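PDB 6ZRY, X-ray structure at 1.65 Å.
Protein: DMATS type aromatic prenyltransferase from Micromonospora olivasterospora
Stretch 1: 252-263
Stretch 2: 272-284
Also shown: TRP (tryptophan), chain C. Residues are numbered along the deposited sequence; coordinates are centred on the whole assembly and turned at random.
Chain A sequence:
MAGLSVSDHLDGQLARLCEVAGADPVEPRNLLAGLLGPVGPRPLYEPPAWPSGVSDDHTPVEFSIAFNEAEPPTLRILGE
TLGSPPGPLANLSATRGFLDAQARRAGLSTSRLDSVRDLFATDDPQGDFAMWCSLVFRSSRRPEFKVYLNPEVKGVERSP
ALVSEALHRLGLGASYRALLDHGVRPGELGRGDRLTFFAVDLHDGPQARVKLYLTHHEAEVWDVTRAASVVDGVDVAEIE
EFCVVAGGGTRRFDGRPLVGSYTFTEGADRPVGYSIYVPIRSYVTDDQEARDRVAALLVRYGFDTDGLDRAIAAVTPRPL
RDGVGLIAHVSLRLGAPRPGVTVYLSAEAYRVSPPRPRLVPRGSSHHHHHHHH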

# COMPACT_ATOMS: atom_id res chain seq x y z
N ARG A 252 9.94 -1.21 20.37
CA ARG A 252 9.81 0.20 19.95
C ARG A 252 10.24 0.27 18.49
O ARG A 252 11.40 0.04 18.23
CB ARG A 252 10.76 1.14 20.69
CG ARG A 252 10.51 1.25 22.18
CD ARG A 252 11.11 2.52 22.80
NE ARG A 252 11.01 3.76 21.98
CZ ARG A 252 9.87 4.33 21.53
NH1 ARG A 252 8.69 3.78 21.76
NH2 ARG A 252 9.92 5.45 20.83
N PHE A 253 9.33 0.57 17.60
CA PHE A 253 9.62 0.70 16.16
C PHE A 253 10.01 2.17 15.93
O PHE A 253 9.19 2.96 15.45
CB PHE A 253 8.47 0.10 15.37
CG PHE A 253 8.40 -1.41 15.45
CD1 PHE A 253 7.93 -2.06 16.59
CD2 PHE A 253 8.83 -2.20 14.39
CE1 PHE A 253 7.88 -3.45 16.65
CE2 PHE A 253 8.76 -3.59 14.44
CZ PHE A 253 8.30 -4.21 15.58
N ASP A 254 11.25 2.50 16.31
CA ASP A 254 11.85 3.86 16.24
C ASP A 254 12.57 4.08 14.91
O ASP A 254 13.01 5.22 14.68
CB ASP A 254 12.82 4.09 17.40
CG ASP A 254 12.09 4.34 18.70
OD1 ASP A 254 10.88 4.70 18.64
OD2 ASP A 254 12.74 4.18 19.76
N GLY A 255 12.68 3.06 14.07
CA GLY A 255 13.04 3.23 12.65
C GLY A 255 11.83 3.65 11.86
O GLY A 255 11.09 4.54 12.32
N ARG A 256 11.60 3.04 10.71
CA ARG A 256 10.39 3.30 9.91
C ARG A 256 9.20 2.84 10.73
O ARG A 256 9.29 1.85 11.47
CB ARG A 256 10.49 2.64 8.55
CG ARG A 256 11.56 3.28 7.68
CD ARG A 256 11.51 2.74 6.27
NE ARG A 256 12.66 3.12 5.48
CZ ARG A 256 12.79 4.27 4.80
NH1 ARG A 256 11.82 5.18 4.81
NH2 ARG A 256 13.90 4.49 4.12
N PRO A 257 8.08 3.61 10.70
CA PRO A 257 6.99 3.41 11.63
C PRO A 257 6.08 2.23 11.27
O PRO A 257 5.89 1.97 10.10
CB PRO A 257 6.20 4.74 11.52
CG PRO A 257 6.43 5.19 10.11
CD PRO A 257 7.85 4.75 9.80
N LEU A 258 5.49 1.60 12.28
CA LEU A 258 4.38 0.67 12.09
C LEU A 258 3.20 1.43 11.50
O LEU A 258 3.00 2.63 11.85
CB LEU A 258 3.99 0.02 13.41
CG LEU A 258 5.03 -0.92 14.01
CD1 LEU A 258 4.62 -1.33 15.39
CD2 LEU A 258 5.23 -2.15 13.13
N VAL A 259 2.42 0.75 10.70
CA VAL A 259 1.21 1.30 10.07
C VAL A 259 0.09 0.33 10.32
O VAL A 259 0.28 -0.88 10.18
CB VAL A 259 1.42 1.60 8.59
CG1 VAL A 259 0.14 2.03 7.91
CG2 VAL A 259 2.49 2.64 8.38
N GLY A 260 -1.05 0.85 10.69
CA GLY A 260 -2.28 0.06 10.80
C GLY A 260 -3.31 0.53 9.84
O GLY A 260 -3.42 1.75 9.63
N SER A 261 -4.11 -0.38 9.30
CA SER A 261 -5.28 -0.03 8.48
C SER A 261 -6.55 -0.61 9.08
O SER A 261 -6.49 -1.66 9.73
CB SER A 261 -5.10 -0.40 7.03
OG SER A 261 -5.21 -1.78 6.85
N TYR A 262 -7.62 0.16 8.95
CA TYR A 262 -8.95 -0.09 9.51
C TYR A 262 -9.94 -0.14 8.38
O TYR A 262 -9.97 0.79 7.58
CB TYR A 262 -9.28 1.04 10.50
CG TYR A 262 -8.32 1.09 11.66
CD1 TYR A 262 -7.11 1.78 11.58
CD2 TYR A 262 -8.56 0.34 12.78
CE1 TYR A 262 -6.20 1.76 12.63
CE2 TYR A 262 -7.69 0.33 13.85
CZ TYR A 262 -6.51 1.05 13.79
OH TYR A 262 -5.66 0.99 14.87
N THR A 263 -10.73 -1.18 8.31
CA THR A 263 -11.79 -1.32 7.30
C THR A 263 -13.11 -0.89 7.92
O THR A 263 -13.53 -1.53 8.89
CB THR A 263 -11.84 -2.74 6.75
OG1 THR A 263 -10.57 -3.02 6.19
CG2 THR A 263 -12.87 -2.89 5.66
N VAL A 272 -14.23 -3.58 10.92
CA VAL A 272 -14.50 -5.04 10.72
C VAL A 272 -13.26 -5.75 10.17
O VAL A 272 -13.34 -6.96 9.92
CB VAL A 272 -15.70 -5.25 9.80
CG1 VAL A 272 -16.97 -4.69 10.43
CG2 VAL A 272 -15.49 -4.66 8.41
N GLY A 273 -12.20 -5.02 9.91
CA GLY A 273 -10.95 -5.57 9.39
C GLY A 273 -9.83 -4.72 9.86
O GLY A 273 -10.07 -3.48 10.02
N TYR A 274 -8.69 -5.34 10.13
CA TYR A 274 -7.46 -4.68 10.58
C TYR A 274 -6.28 -5.31 9.86
O TYR A 274 -6.24 -6.54 9.79
CB TYR A 274 -7.27 -4.82 12.08
CG TYR A 274 -6.01 -4.19 12.57
CD1 TYR A 274 -5.92 -2.82 12.73
CD2 TYR A 274 -4.88 -4.96 12.85
CE1 TYR A 274 -4.75 -2.22 13.15
CE2 TYR A 274 -3.71 -4.38 13.29
CZ TYR A 274 -3.65 -3.01 13.43
OH TYR A 274 -2.50 -2.42 13.86
N SER A 275 -5.33 -4.51 9.41
CA SER A 275 -3.99 -4.98 8.97
C SER A 275 -2.92 -4.19 9.70
O SER A 275 -3.11 -3.01 9.91
CB SER A 275 -3.80 -4.88 7.50
OG SER A 275 -4.73 -5.71 6.84
N ILE A 276 -1.85 -4.86 10.06
CA ILE A 276 -0.60 -4.27 10.59
C ILE A 276 0.47 -4.42 9.49
O ILE A 276 0.56 -5.52 8.88
CB ILE A 276 -0.20 -4.91 11.94
CG1 ILE A 276 1.09 -4.32 12.50
CG2 ILE A 276 -0.10 -6.43 11.87
CD1 ILE A 276 1.00 -2.91 12.94
N TYR A 277 1.18 -3.35 9.21
CA TYR A 277 2.23 -3.28 8.17
C TYR A 277 3.53 -2.97 8.85
O TYR A 277 3.71 -1.89 9.40
CB TYR A 277 1.90 -2.24 7.10
CG TYR A 277 0.52 -2.35 6.50
CD1 TYR A 277 -0.59 -1.88 7.19
CD2 TYR A 277 0.31 -2.90 5.25
CE1 TYR A 277 -1.86 -2.00 6.68
CE2 TYR A 277 -0.96 -3.00 4.71
CZ TYR A 277 -2.05 -2.55 5.43
OH TYR A 277 -3.32 -2.63 4.92
N VAL A 278 4.43 -3.95 8.87
CA VAL A 278 5.78 -3.76 9.42
C VAL A 278 6.71 -3.41 8.26
O VAL A 278 6.89 -4.22 7.33
CB VAL A 278 6.27 -5.02 10.16
CG1 VAL A 278 7.67 -4.83 10.69
CG2 VAL A 278 5.31 -5.42 11.27
N PRO A 279 7.42 -2.26 8.35
CA PRO A 279 8.43 -1.88 7.35
C PRO A 279 9.74 -2.61 7.67
O PRO A 279 10.73 -1.99 8.13
CB PRO A 279 8.50 -0.38 7.52
CG PRO A 279 8.31 -0.19 9.02
CD PRO A 279 7.28 -1.23 9.40
N ILE A 280 9.72 -3.90 7.37
CA ILE A 280 10.74 -4.89 7.77
C ILE A 280 12.12 -4.46 7.28
O ILE A 280 13.08 -4.73 7.99
CB ILE A 280 10.34 -6.28 7.28
CG1 ILE A 280 11.34 -7.34 7.79
CG2 ILE A 280 10.17 -6.33 5.78
CD1 ILE A 280 10.81 -8.72 7.79
N ARG A 281 12.21 -3.75 6.15
CA ARG A 281 13.51 -3.28 5.58
C ARG A 281 14.27 -2.44 6.61
O ARG A 281 15.51 -2.35 6.50
CB ARG A 281 13.30 -2.44 4.32
CG ARG A 281 12.58 -1.11 4.55
CD ARG A 281 12.33 -0.51 3.18
NE ARG A 281 11.75 0.81 3.11
CZ ARG A 281 10.48 1.13 3.36
NH1 ARG A 281 9.61 0.25 3.81
NH2 ARG A 281 10.08 2.38 3.16
N SER A 282 13.58 -1.84 7.56
CA SER A 282 14.19 -0.93 8.58
C SER A 282 14.77 -1.75 9.75
O SER A 282 15.51 -1.17 10.55
CB SER A 282 13.17 0.07 9.04
OG SER A 282 13.74 1.07 9.87
N TYR A 283 14.47 -3.04 9.85
CA TYR A 283 14.73 -3.86 11.07
C TYR A 283 15.53 -5.11 10.74
O TYR A 283 15.56 -6.01 11.58
CB TYR A 283 13.38 -4.13 11.75
CG TYR A 283 12.72 -2.85 12.17
CD1 TYR A 283 13.17 -2.15 13.28
CD2 TYR A 283 11.71 -2.26 11.40
CE1 TYR A 283 12.59 -0.96 13.67
CE2 TYR A 283 11.13 -1.06 11.77
CZ TYR A 283 11.58 -0.39 12.91
OH TYR A 283 11.02 0.80 13.28
N VAL A 284 16.20 -5.14 9.60
CA VAL A 284 17.02 -6.30 9.15
C VAL A 284 18.39 -5.79 8.66
O VAL A 284 18.50 -4.59 8.38
CB VAL A 284 16.32 -7.10 8.05
CG1 VAL A 284 15.04 -7.76 8.54
CG2 VAL A 284 16.05 -6.22 6.82
N TRP C . 7.12 3.86 0.48
CA TRP C . 6.13 4.53 1.40
C TRP C . 6.41 4.11 2.84
O TRP C . 5.87 4.72 3.77
CB TRP C . 4.68 4.21 0.99
CG TRP C . 4.30 2.76 1.06
CD1 TRP C . 4.53 1.80 0.11
CD2 TRP C . 3.62 2.10 2.14
NE1 TRP C . 4.04 0.59 0.54
CE2 TRP C . 3.46 0.75 1.77
CE3 TRP C . 3.10 2.53 3.37
CZ2 TRP C . 2.83 -0.19 2.60
CZ3 TRP C . 2.48 1.61 4.19
CH2 TRP C . 2.35 0.27 3.80
OXT TRP C . 7.19 3.16 3.09
O HOH W 1 -2.89 -0.08 14.68

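Antiparallel strands illustrate a general economy of protein architecture: the backbone fixes the register, and the register decides which side chains meet. In this prenyltransferase, strand 258-263 runs against strand 273-278, their directions 162° apart. Hydrogen-bonded and non-hydrogen-bonded pairs alternate along them. Val259 and Tyr277 form a reciprocal pair, with Tyr277 N to Val259 O at 2.8 Å and Val259 N to Tyr277 O at 3.2 Å; Ser261 and Ser275 repeat the pattern, with Ser261 N to Ser275 O at 2.9 Å and Ser275 N to Ser261 O at 3.1 Å. Near the end of the ladder, Thr263 N donates to Gly273 O (2.9 Å), while Val272 N reaches Thr263 O (3.0 Å). Between these rungs the chains draw close enough for CA-H...O contacts, such as Gly260 CA to Ser275 O at 3.3 Å.

Polar side chains extend this bonding beyond the ladder. Ser261 and Tyr277 lie on the same face of the sheet, and their hydroxyls, OG and OH, hydrogen-bond at 2.8 Å. Beyond the strands, side chains of the second stretch satisfy backbone groups of the loop at Arg256: its N donates to Ser282 OG at 3.0 Å in an almost linear bond, and its O accepts from Tyr283 OH at 2.7 Å. One residue is thus held through both its amide and its carbonyl.

Aromatic rings meet edge to face, an arrangement that sets the slightly positive ring hydrogens against a π cloud. The edge of Tyr274 points toward the face of Tyr262 on the face of the sheet they share, with ring centroids 5.3 Å apart, and one water joins the two phenols, 3.0 Å from Tyr262 OH and 2.5 Å from Tyr274 OH. Phe253 likewise turns its edge toward the face of Tyr283, with centroids 5.0 Å apart.

Aliphatic contacts fill the remaining space. Leu258 CD2 packs against Val278 CG2 at 3.8 Å, and Leu258 CB lies 4.2 Å from Ile276 CD1. Glycine allows close approach where a side chain would not fit: a CB on Gly255, placed ideally, would clash with Ser282 OG.

Charge supplies the exception. Arg256 and Arg281 bring like charges together, with Arg256 NE and Arg281 NE 3.4 Å apart; both are donors, so no hydrogen bond joins them. Arg281 instead finds a complementary charge in the bound tryptophan, its NH2 donating to the carboxylate atom OXT at 3.0 Å.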